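Local coordinates for putative aminooxidase (Propionibacterium acnes, PDB 2BA9), which probably isomerises polyunsaturated fatty acids, converting linoleic acid to conjugated linoleic acid, with the help of bound FAD, within a fold of the flavin-containing amine oxidoreductase family, at residues A[55-59]-A[363-368]; A[73-79]-A[208-212]; A[140-146]-A[173-179]. All blocks are in the same frame, centred on the assembly; numbering follows the deposited sequence.

Contact 1 joins the loop 55-59 to strand 359-373 beside the flavin of FAD, and M58, G59 and W368 belong to the cofactor pocket. Contact 2 packs helix 68-77 on helix 204-215, the centres of contacts 1 and 2 lying about 22 Å apart; the two touch through a salt bridge, R55 NH2 to E210 OE1, 3.1 Å long. The side chain of F209 in contact 2 lies about 7 Å from FAD. Contact 3 lies across the chain's centre from both, with its nearest atoms about 14 Å from contact 1 and about 20 Å from contact 2. In sequence the three are nested: contact 3 inside contact 2, and contact 2 inside contact 1.

Contact 1: A[55-59]-A[363-368]; sequences RYEMG and IEEQTW. With FAD (flavin-adenine dinucleotide), chain D.
One carboxylate oxygen, E364 OE1, receives the hydroxyl of Y56 in a short hydrogen bond, OH to OE1 2.6 Å, and has the M58 CG methylene at its flank. The hydroxyl approaches nearly along the C-O axis of E364, and the plane of the carboxylate stands 79° from the phenol ring, with OE1 at the ring's edge. An extended glutamate makes this reach possible: CG lies anti to the backbone N (chi1 -163°) and the chain runs straight on from there. M58 takes the other course. Bent at both chi2 and chi3, it sets SD in the plane of the Y56 ring at its edge and carries CE across to Q366, 3.7 Å from CB. The thioether is thus lodged between phenol, carboxylate and the strand.

The second polar link is made by the indole. W368 NE1 donates to M58 O at 3.0 Å; the bond is bent, with 135° at the hydrogen, and the carbonyl oxygen sits somewhat out of the indole plane. Each face of this ring is in contact. Q366 CG lies over the centre of one, while the FAD methyl C8M lies over the opposite face toward the rim, 3.3 Å from W368 CD1. G59 completes the junction from the loop, its carbonyl C 3.5 Å from FAD C7. V283, on the neighbouring antiparallel strand 277-288, touches W368, and so does K45 from a loop. The segments 56-59 and 363-368 run in nearly the same direction, yet no backbone-to-backbone bond joins them, and the polar links run from E364 to Y56 and from W368 to the M58 carbonyl. This is one part of the wall of the FAD pocket, where loop and edge strand line the dimethylbenzene end of the isoalloxazine.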
loop_
_atom_site.group_PDB
_atom_site.type_symbol
_atom_site.label_atom_id
_atom_site.label_comp_id
_atom_site.label_asym_id
_atom_site.label_seq_id
_atom_site.Cartn_x
_atom_site.Cartn_y
_atom_site.Cartn_z
ATOM N N ARG A 55 -12.854 10.097 -13.758
ATOM C CA ARG A 55 -11.704 10.066 -12.882
ATOM C C ARG A 55 -10.763 8.935 -13.242
ATOM O O ARG A 55 -11.181 7.812 -13.529
ATOM C CB ARG A 55 -12.139 9.956 -11.416
ATOM C CG ARG A 55 -13.056 11.097 -10.971
ATOM C CD ARG A 55 -13.616 10.894 -9.592
ATOM N NE ARG A 55 -12.639 11.170 -8.539
ATOM C CZ ARG A 55 -12.928 11.261 -7.242
ATOM N NH1 ARG A 55 -14.170 11.095 -6.802
ATOM N NH2 ARG A 55 -11.968 11.527 -6.370
ATOM N N TYR A 56 -9.474 9.233 -13.196
ATOM C CA TYR A 56 -8.463 8.208 -13.360
ATOM C C TYR A 56 -7.743 8.018 -12.029
ATOM O O TYR A 56 -7.931 8.803 -11.096
ATOM C CB TYR A 56 -7.492 8.569 -14.488
ATOM C CG TYR A 56 -6.717 9.848 -14.282
ATOM C CD1 TYR A 56 -5.426 9.825 -13.774
ATOM C CD2 TYR A 56 -7.264 11.078 -14.617
ATOM C CE1 TYR A 56 -4.695 10.994 -13.605
ATOM C CE2 TYR A 56 -6.546 12.250 -14.450
ATOM C CZ TYR A 56 -5.261 12.200 -13.940
ATOM O OH TYR A 56 -4.548 13.364 -13.772
ATOM N N GLU A 57 -6.930 6.969 -11.950
ATOM C CA GLU A 57 -6.272 6.606 -10.714
ATOM C C GLU A 57 -4.786 6.935 -10.835
ATOM O O GLU A 57 -4.074 6.436 -11.729
ATOM C CB GLU A 57 -6.467 5.117 -10.401
ATOM C CG GLU A 57 -7.921 4.626 -10.258
ATOM C CD GLU A 57 -8.570 4.950 -8.909
ATOM O OE1 GLU A 57 -8.215 5.988 -8.287
ATOM O OE2 GLU A 57 -9.444 4.154 -8.461
ATOM N N MET A 58 -4.329 7.806 -9.953
ATOM C CA MET A 58 -2.911 8.027 -9.748
ATOM C C MET A 58 -2.369 7.097 -8.657
ATOM O O MET A 58 -1.154 6.943 -8.504
ATOM C CB MET A 58 -2.644 9.499 -9.405
ATOM C CG MET A 58 -2.681 10.411 -10.632
ATOM S SD MET A 58 -1.458 10.019 -11.935
ATOM C CE MET A 58 0.051 10.095 -10.958
ATOM N N GLY A 59 -3.264 6.458 -7.914
ATOM C CA GLY A 59 -2.856 5.523 -6.855
ATOM C C GLY A 59 -3.587 4.193 -6.920
ATOM O O GLY A 59 -3.757 3.614 -8.011
ATOM N N ILE A 363 0.444 13.848 -18.654
ATOM C CA ILE A 363 -0.254 14.999 -18.064
ATOM C C ILE A 363 -0.042 15.081 -16.544
ATOM O O ILE A 363 -0.198 16.149 -15.961
ATOM C CB ILE A 363 -1.789 15.017 -18.408
ATOM C CG1 ILE A 363 -2.540 13.877 -17.706
ATOM C CG2 ILE A 363 -2.004 14.960 -19.948
ATOM C CD1 ILE A 363 -4.059 14.102 -17.568
ATOM N N GLU A 364 0.317 13.960 -15.920
ATOM C CA GLU A 364 0.639 13.918 -14.490
ATOM C C GLU A 364 1.658 12.817 -14.144
ATOM O O GLU A 364 1.582 11.692 -14.635
ATOM C CB GLU A 364 -0.632 13.725 -13.649
ATOM C CG GLU A 364 -0.462 14.069 -12.186
ATOM C CD GLU A 364 -1.716 13.823 -11.326
ATOM O OE1 GLU A 364 -2.835 13.657 -11.862
ATOM O OE2 GLU A 364 -1.562 13.795 -10.091
ATOM N N GLU A 365 2.590 13.166 -13.268
ATOM C CA GLU A 365 3.580 12.236 -12.745
ATOM C C GLU A 365 3.685 12.365 -11.247
ATOM O O GLU A 365 3.692 13.481 -10.710
ATOM C CB GLU A 365 4.953 12.509 -13.337
ATOM C CG GLU A 365 5.930 11.403 -13.063
ATOM C CD GLU A 365 7.262 11.675 -13.663
ATOM O OE1 GLU A 365 8.023 12.448 -13.041
ATOM O OE2 GLU A 365 7.536 11.142 -14.766
ATOM N N GLN A 366 3.786 11.215 -10.582
ATOM C CA GLN A 366 3.965 11.168 -9.136
ATOM C C GLN A 366 4.915 10.055 -8.760
ATOM O O GLN A 366 4.687 8.917 -9.159
ATOM C CB GLN A 366 2.620 10.897 -8.459
ATOM C CG GLN A 366 2.681 10.889 -6.943
ATOM C CD GLN A 366 2.817 12.249 -6.362
ATOM O OE1 GLN A 366 1.983 13.124 -6.603
ATOM N NE2 GLN A 366 3.857 12.448 -5.570
ATOM N N THR A 367 5.964 10.373 -7.997
ATOM C CA THR A 367 6.702 9.334 -7.248
ATOM C C THR A 367 6.166 9.312 -5.812
ATOM O O THR A 367 6.211 10.305 -5.083
ATOM C CB THR A 367 8.232 9.512 -7.268
ATOM O OG1 THR A 367 8.701 9.484 -8.622
ATOM C CG2 THR A 367 8.915 8.383 -6.495
ATOM N N TRP A 368 5.640 8.168 -5.418
ATOM C CA TRP A 368 4.966 8.035 -4.132
ATOM C C TRP A 368 5.914 7.495 -3.067
ATOM O O TRP A 368 6.780 6.671 -3.359
ATOM C CB TRP A 368 3.827 7.039 -4.258
ATOM C CG TRP A 368 2.707 7.413 -5.143
ATOM C CD1 TRP A 368 2.442 6.908 -6.379
ATOM C CD2 TRP A 368 1.650 8.332 -4.849
ATOM N NE1 TRP A 368 1.290 7.454 -6.872
ATOM C CE2 TRP A 368 0.781 8.333 -5.953
ATOM C CE3 TRP A 368 1.351 9.150 -3.753
ATOM C CZ2 TRP A 368 -0.372 9.120 -5.998
ATOM C CZ3 TRP A 368 0.205 9.939 -3.801
ATOM C CH2 TRP A 368 -0.639 9.917 -4.917
HETATM P PA FAD D . -1.381 7.172 2.798
HETATM O O1A FAD D . -2.389 6.641 1.822
HETATM O O2A FAD D . -0.005 7.493 2.251
HETATM O O5B FAD D . -1.946 8.533 3.423
HETATM C C5B FAD D . -1.168 9.166 4.412
HETATM C C4B FAD D . -1.728 10.541 4.712
HETATM O O4B FAD D . -0.953 11.136 5.733
HETATM C C3B FAD D . -1.701 11.450 3.482
HETATM O O3B FAD D . -2.982 11.993 3.258
HETATM C C2B FAD D . -0.659 12.488 3.831
HETATM O O2B FAD D . -0.867 13.734 3.164
HETATM C C1B FAD D . -0.718 12.477 5.369
HETATM N N9A FAD D . 0.536 13.006 5.933
HETATM C C8A FAD D . 1.822 12.585 5.665
HETATM N N7A FAD D . 2.692 13.356 6.376
HETATM C C5A FAD D . 1.974 14.263 7.095
HETATM C C6A FAD D . 2.335 15.302 7.977
HETATM N N6A FAD D . 3.586 15.293 8.542
HETATM N N1A FAD D . 1.328 16.045 8.582
HETATM C C2A FAD D . -0.010 15.824 8.285
HETATM N N3A FAD D . -0.351 14.801 7.411
HETATM C C4A FAD D . 0.614 14.050 6.812
HETATM N N1 FAD D . -3.798 -0.485 -2.121
HETATM C C2 FAD D . -4.651 -1.561 -2.262
HETATM O O2 FAD D . -5.277 -1.979 -1.288
HETATM N N3 FAD D . -4.774 -2.183 -3.489
HETATM C C4 FAD D . -4.072 -1.712 -4.579
HETATM O O4 FAD D . -4.221 -2.283 -5.672
HETATM C C4X FAD D . -3.219 -0.613 -4.443
HETATM N N5 FAD D . -2.481 -0.128 -5.509
HETATM C C5X FAD D . -1.765 1.051 -5.422
HETATM C C6 FAD D . -1.150 1.591 -6.549
HETATM C C7 FAD D . -0.464 2.800 -6.454
HETATM C C7M FAD D . 0.173 3.361 -7.694
HETATM C C8 FAD D . -0.384 3.458 -5.230
HETATM C C8M FAD D . 0.345 4.759 -5.075
HETATM C C9 FAD D . -0.998 2.907 -4.109
HETATM C C9A FAD D . -1.686 1.696 -4.186
HETATM N N10 FAD D . -2.295 1.109 -3.061
HETATM C C10 FAD D . -3.107 0.007 -3.202
HETATM C "C1'" FAD D . -1.827 1.429 -1.681
HETATM C "C2'" FAD D . -2.821 2.306 -0.930
HETATM O "O2'" FAD D . -3.247 3.419 -1.708
HETATM C "C3'" FAD D . -2.147 2.760 0.356
HETATM O "O3'" FAD D . -1.607 1.622 1.034
HETATM C "C4'" FAD D . -3.121 3.515 1.245
HETATM O "O4'" FAD D . -3.448 4.784 0.690
HETATM C "C5'" FAD D . -2.506 3.648 2.630
HETATM O "O5'" FAD D . -3.218 4.587 3.385
HETATM P P FAD D . -2.501 5.335 4.631
HETATM O O1P FAD D . -3.445 6.347 5.254
HETATM O O2P FAD D . -2.064 4.292 5.600
HETATM O O3P FAD D . -1.252 6.136 4.020
#

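Contact 2: A[73-79]-A[208-212]; sequences IMDRTGD and MFEHL
T77, the last residue of helix 68-77, and D79 just beyond it pack against M208, H211 and L212 in a helix-helix contact; the short axes pass 9.3 Å apart at 60°. G78 is the first residue to leave helical geometry there, with positive phi (88°), and the turn brings D79 up to the second helix. The tight part is buried: I73 places CD1 3.8 Å from F209 CE1 while its CG2 meets L212 CD2, and C412 of helix 408-423 touches both I73 and F209. T77 stands at the border. Its CG2, opposite the carbonyl carbon and beside its own N, approaches L212 N to 3.3 Å, while OG1 turns to D79.

The partly exposed side is more polar. Packing is sparser at R76, which crosses L212 at about a right angle, CD against CD1, before its guanidinium goes on to E26 in a salt bridge. H211, turned to D79, has ND1 shared between both carboxylate oxygens; the carboxylate plane is 5° from that of the imidazole. The two bonds use syn lone pairs. OD2 also takes T77 OG1 on its anti side, at 2.6 Å, a second grip that helps fix the carboxylate's rotation.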
loop_
_atom_site.group_PDB
_atom_site.type_symbol
_atom_site.label_atom_id
_atom_site.label_comp_id
_atom_site.label_asym_id
_atom_site.label_seq_id
_atom_site.Cartn_x
_atom_site.Cartn_y
_atom_site.Cartn_z
ATOM N N ILE A 73 -16.589 0.050 5.436
ATOM C CA ILE A 73 -16.464 1.454 5.069
ATOM C C ILE A 73 -17.507 1.820 4.027
ATOM O O ILE A 73 -18.184 2.837 4.178
ATOM C CB ILE A 73 -15.034 1.805 4.554
ATOM C CG1 ILE A 73 -14.011 1.690 5.687
ATOM C CG2 ILE A 73 -14.992 3.213 3.974
ATOM C CD1 ILE A 73 -12.559 1.885 5.245
ATOM N N MET A 74 -17.665 0.992 2.986
ATOM C CA MET A 74 -18.702 1.229 1.962
ATOM C C MET A 74 -20.134 1.196 2.550
ATOM O O MET A 74 -21.010 1.940 2.099
ATOM C CB MET A 74 -18.588 0.216 0.805
ATOM C CG MET A 74 -17.329 0.351 -0.054
ATOM S SD MET A 74 -17.365 -0.675 -1.551
ATOM C CE MET A 74 -16.812 -2.251 -0.899
ATOM N N ASP A 75 -20.374 0.330 3.538
ATOM C CA ASP A 75 -21.688 0.249 4.194
ATOM C C ASP A 75 -22.022 1.603 4.816
ATOM O O ASP A 75 -23.169 2.071 4.776
ATOM C CB ASP A 75 -21.722 -0.793 5.318
ATOM C CG ASP A 75 -21.539 -2.219 4.836
ATOM O OD1 ASP A 75 -21.712 -2.513 3.631
ATOM O OD2 ASP A 75 -21.222 -3.061 5.703
ATOM N N ARG A 76 -21.003 2.212 5.410
ATOM C CA ARG A 76 -21.149 3.506 6.079
ATOM C C ARG A 76 -21.363 4.665 5.100
ATOM O O ARG A 76 -22.109 5.608 5.389
ATOM C CB ARG A 76 -19.913 3.770 6.940
ATOM C CG ARG A 76 -20.122 4.862 7.949
ATOM C CD ARG A 76 -18.908 5.084 8.798
ATOM N NE ARG A 76 -18.954 6.421 9.364
ATOM C CZ ARG A 76 -19.228 6.733 10.626
ATOM N NH1 ARG A 76 -19.458 5.797 11.548
ATOM N NH2 ARG A 76 -19.253 8.017 10.967
ATOM N N THR A 77 -20.730 4.594 3.937
ATOM C CA THR A 77 -20.752 5.720 2.981
ATOM C C THR A 77 -21.819 5.590 1.886
ATOM O O THR A 77 -22.199 6.586 1.259
ATOM C CB THR A 77 -19.395 5.871 2.282
ATOM O OG1 THR A 77 -19.090 4.665 1.577
ATOM C CG2 THR A 77 -18.273 6.177 3.285
ATOM N N GLY A 78 -22.283 4.365 1.651
ATOM C CA GLY A 78 -23.228 4.075 0.572
ATOM C C GLY A 78 -22.562 3.772 -0.758
ATOM O O GLY A 78 -23.228 3.601 -1.765
ATOM N N ASP A 79 -21.236 3.689 -0.771
ATOM C CA ASP A 79 -20.501 3.468 -2.005
ATOM C C ASP A 79 -20.627 2.012 -2.428
ATOM O O ASP A 79 -20.858 1.132 -1.598
ATOM C CB ASP A 79 -19.033 3.857 -1.831
ATOM C CG ASP A 79 -18.840 5.369 -1.718
ATOM O OD1 ASP A 79 -18.955 6.070 -2.738
ATOM O OD2 ASP A 79 -18.545 5.856 -0.617
ATOM N N MET A 208 -14.592 6.945 -2.010
ATOM C CA MET A 208 -15.183 6.381 -0.801
ATOM C C MET A 208 -14.541 6.893 0.492
ATOM O O MET A 208 -15.177 6.905 1.541
ATOM C CB MET A 208 -15.165 4.841 -0.845
ATOM C CG MET A 208 -13.787 4.187 -0.945
ATOM S SD MET A 208 -13.919 2.495 -1.596
ATOM C CE MET A 208 -12.180 2.019 -1.702
ATOM N N PHE A 209 -13.284 7.309 0.415
ATOM C CA PHE A 209 -12.615 7.922 1.551
ATOM C C PHE A 209 -12.964 9.413 1.657
ATOM O O PHE A 209 -13.016 9.968 2.749
ATOM C CB PHE A 209 -11.118 7.682 1.461
ATOM C CG PHE A 209 -10.746 6.245 1.621
ATOM C CD1 PHE A 209 -10.827 5.627 2.875
ATOM C CD2 PHE A 209 -10.361 5.491 0.531
ATOM C CE1 PHE A 209 -10.503 4.277 3.041
ATOM C CE2 PHE A 209 -10.029 4.152 0.681
ATOM C CZ PHE A 209 -10.093 3.539 1.946
ATOM N N GLU A 210 -13.226 10.057 0.521
ATOM C CA GLU A 210 -13.818 11.391 0.553
ATOM C C GLU A 210 -15.173 11.315 1.256
ATOM O O GLU A 210 -15.449 12.086 2.172
ATOM C CB GLU A 210 -13.933 11.977 -0.858
ATOM C CG GLU A 210 -12.587 12.311 -1.454
ATOM C CD GLU A 210 -12.647 12.741 -2.914
ATOM O OE1 GLU A 210 -13.460 12.214 -3.711
ATOM O OE2 GLU A 210 -11.825 13.591 -3.272
ATOM N N HIS A 211 -15.989 10.334 0.886
ATOM C CA HIS A 211 -17.307 10.183 1.497
ATOM C C HIS A 211 -17.245 9.724 2.961
ATOM O O HIS A 211 -18.035 10.171 3.784
ATOM C CB HIS A 211 -18.153 9.218 0.694
ATOM C CG HIS A 211 -18.297 9.599 -0.742
ATOM N ND1 HIS A 211 -18.557 8.677 -1.729
ATOM C CD2 HIS A 211 -18.184 10.800 -1.364
ATOM C CE1 HIS A 211 -18.625 9.295 -2.894
ATOM N NE2 HIS A 211 -18.397 10.582 -2.700
ATOM N N LEU A 212 -16.310 8.837 3.286
ATOM C CA LEU A 212 -16.106 8.442 4.674
ATOM C C LEU A 212 -15.839 9.664 5.562
ATOM O O LEU A 212 -16.409 9.788 6.654
ATOM C CB LEU A 212 -14.943 7.443 4.805
ATOM C CG LEU A 212 -14.558 7.018 6.237
ATOM C CD1 LEU A 212 -15.751 6.380 7.006
ATOM C CD2 LEU A 212 -13.366 6.081 6.196
#

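Contact 3: A[140-146]-A[173-179]; sequences DLMLPFD and FDNVPAA
A backbone-bonded junction between two helix starts, buried in the fold, brings the turn before helix 145-151 against the turn before helix 178-184. P144 and P177 are the N-cap residues of these helices; their backbones are joined by a single beta bridge, CA to CA 3.9 Å. Around it, F145 N donates to V176 O and A178 N to L143 O, the latter at 2.7 Å and 162°. Two further bonds extend the set outward: A179 N reaches L141 O on a lone pair in the carbonyl plane, and D146 N reaches F173 O at 3.0 Å from above the carbonyl plane.

Side chains pack next to these bonds. The F145 ring presents its edge to the face of F173, with CD2 over the ring centre, centroids 4.5 Å apart and planes at 56°, a tilted edge-to-face pair. F145 CG is anti to the backbone N (chi1 -165°), which lays the ring alongside F173, pointing the same way, and leaves CD1 4.0 Å from A178 CB. W161 meets the F145 ring and F165 the F173 ring, continuing the aromatic cluster. D146, salt-bridged to R158, brings OD2 to 3.4 Å from F173 CB, its carboxylate nearly perpendicular to the ring.

Since A178, A179, F145 and D146 are all first-turn residues, amides that lack an acceptor within their own helix are satisfied across the junction: the turn leading into each helix supplies acceptors for the first amides of the other.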
loop_
_atom_site.group_PDB
_atom_site.type_symbol
_atom_site.label_atom_id
_atom_site.label_comp_id
_atom_site.label_asym_id
_atom_site.label_seq_id
_atom_site.Cartn_x
_atom_site.Cartn_y
_atom_site.Cartn_z
ATOM N N ASP A 140 10.519 -18.690 9.362
ATOM C CA ASP A 140 10.680 -18.800 7.916
ATOM C C ASP A 140 10.094 -17.583 7.188
ATOM O O ASP A 140 10.611 -17.165 6.163
ATOM C CB ASP A 140 10.025 -20.077 7.391
ATOM C CG ASP A 140 10.706 -21.343 7.881
ATOM O OD1 ASP A 140 11.785 -21.286 8.525
ATOM O OD2 ASP A 140 10.131 -22.414 7.624
ATOM N N LEU A 141 9.022 -17.017 7.739
ATOM C CA LEU A 141 8.342 -15.869 7.116
ATOM C C LEU A 141 9.116 -14.555 7.257
ATOM O O LEU A 141 8.794 -13.551 6.606
ATOM C CB LEU A 141 6.936 -15.717 7.707
ATOM C CG LEU A 141 5.965 -16.863 7.385
ATOM C CD1 LEU A 141 4.745 -16.773 8.276
ATOM C CD2 LEU A 141 5.574 -16.828 5.927
ATOM N N MET A 142 10.134 -14.575 8.108
ATOM C CA MET A 142 11.018 -13.424 8.318
ATOM C C MET A 142 12.117 -13.307 7.246
ATOM O O MET A 142 12.818 -12.290 7.174
ATOM C CB MET A 142 11.640 -13.529 9.706
ATOM C CG MET A 142 10.613 -13.604 10.821
ATOM S SD MET A 142 11.346 -13.471 12.447
ATOM C CE MET A 142 9.914 -13.804 13.500
ATOM N N LEU A 143 12.246 -14.351 6.425
ATOM C CA LEU A 143 13.198 -14.404 5.325
ATOM C C LEU A 143 12.649 -13.695 4.083
ATOM O O LEU A 143 11.437 -13.597 3.920
ATOM C CB LEU A 143 13.480 -15.861 4.952
ATOM C CG LEU A 143 14.281 -16.690 5.940
ATOM C CD1 LEU A 143 14.286 -18.199 5.567
ATOM C CD2 LEU A 143 15.708 -16.106 6.012
ATOM N N PRO A 144 13.547 -13.222 3.181
ATOM C CA PRO A 144 13.044 -12.722 1.899
ATOM C C PRO A 144 12.193 -13.797 1.205
ATOM O O PRO A 144 12.457 -15.005 1.361
ATOM C CB PRO A 144 14.315 -12.393 1.114
ATOM C CG PRO A 144 15.386 -12.220 2.144
ATOM C CD PRO A 144 15.017 -13.127 3.272
ATOM N N PHE A 145 11.165 -13.355 0.474
ATOM C CA PHE A 145 10.169 -14.274 -0.094
ATOM C C PHE A 145 10.758 -15.431 -0.890
ATOM O O PHE A 145 10.292 -16.557 -0.738
ATOM C CB PHE A 145 9.145 -13.519 -0.943
ATOM C CG PHE A 145 7.895 -14.326 -1.274
ATOM C CD1 PHE A 145 7.070 -14.798 -0.274
ATOM C CD2 PHE A 145 7.519 -14.543 -2.599
ATOM C CE1 PHE A 145 5.920 -15.531 -0.574
ATOM C CE2 PHE A 145 6.364 -15.263 -2.909
ATOM C CZ PHE A 145 5.567 -15.752 -1.892
ATOM N N ASP A 146 11.771 -15.167 -1.718
ATOM C CA ASP A 146 12.386 -16.235 -2.523
ATOM C C ASP A 146 13.086 -17.256 -1.650
ATOM O O ASP A 146 13.065 -18.452 -1.965
ATOM C CB ASP A 146 13.404 -15.692 -3.536
ATOM C CG ASP A 146 12.758 -15.090 -4.770
ATOM O OD1 ASP A 146 11.670 -15.560 -5.197
ATOM O OD2 ASP A 146 13.361 -14.140 -5.319
ATOM N N PHE A 173 11.298 -9.945 -4.501
ATOM C CA PHE A 173 11.306 -11.136 -3.655
ATOM C C PHE A 173 12.701 -11.578 -3.190
ATOM O O PHE A 173 12.823 -12.358 -2.234
ATOM C CB PHE A 173 10.633 -12.304 -4.390
ATOM C CG PHE A 173 9.135 -12.152 -4.592
ATOM C CD1 PHE A 173 8.497 -12.887 -5.591
ATOM C CD2 PHE A 173 8.348 -11.311 -3.787
ATOM C CE1 PHE A 173 7.119 -12.780 -5.800
ATOM C CE2 PHE A 173 6.960 -11.213 -3.995
ATOM C CZ PHE A 173 6.351 -11.939 -4.997
ATOM N N ASP A 174 13.744 -11.103 -3.861
ATOM C CA ASP A 174 15.116 -11.376 -3.429
ATOM C C ASP A 174 15.446 -10.746 -2.051
ATOM O O ASP A 174 16.392 -11.167 -1.391
ATOM C CB ASP A 174 16.120 -10.902 -4.492
ATOM C CG ASP A 174 16.101 -9.382 -4.686
ATOM O OD1 ASP A 174 15.366 -8.915 -5.585
ATOM O OD2 ASP A 174 16.815 -8.664 -3.944
ATOM N N ASN A 175 14.667 -9.741 -1.636
ATOM C CA ASN A 175 14.899 -9.056 -0.371
ATOM C C ASN A 175 13.665 -8.783 0.516
ATOM O O ASN A 175 13.783 -8.796 1.730
ATOM C CB ASN A 175 15.646 -7.751 -0.635
ATOM C CG ASN A 175 14.842 -6.776 -1.456
ATOM O OD1 ASN A 175 14.164 -5.929 -0.907
ATOM N ND2 ASN A 175 14.907 -6.894 -2.771
ATOM N N VAL A 176 12.491 -8.540 -0.056
ATOM C CA VAL A 176 11.305 -8.207 0.769
ATOM C C VAL A 176 10.848 -9.424 1.569
ATOM O O VAL A 176 10.582 -10.475 0.982
ATOM C CB VAL A 176 10.131 -7.711 -0.075
ATOM C CG1 VAL A 176 8.832 -7.697 0.752
ATOM C CG2 VAL A 176 10.419 -6.347 -0.648
ATOM N N PRO A 177 10.765 -9.298 2.908
ATOM C CA PRO A 177 10.399 -10.445 3.748
ATOM C C PRO A 177 9.038 -11.099 3.462
ATOM O O PRO A 177 8.048 -10.393 3.193
ATOM C CB PRO A 177 10.404 -9.848 5.168
ATOM C CG PRO A 177 11.308 -8.662 5.084
ATOM C CD PRO A 177 11.077 -8.103 3.725
ATOM N N ALA A 178 8.997 -12.434 3.589
ATOM C CA ALA A 178 7.796 -13.240 3.299
ATOM C C ALA A 178 6.523 -12.745 4.003
ATOM O O ALA A 178 5.436 -12.774 3.416
ATOM C CB ALA A 178 8.045 -14.713 3.641
ATOM N N ALA A 179 6.671 -12.285 5.241
ATOM C CA ALA A 179 5.539 -11.820 6.073
ATOM C C ALA A 179 4.705 -10.706 5.430
ATOM O O ALA A 179 3.484 -10.645 5.596
ATOM C CB ALA A 179 6.049 -11.342 7.404
#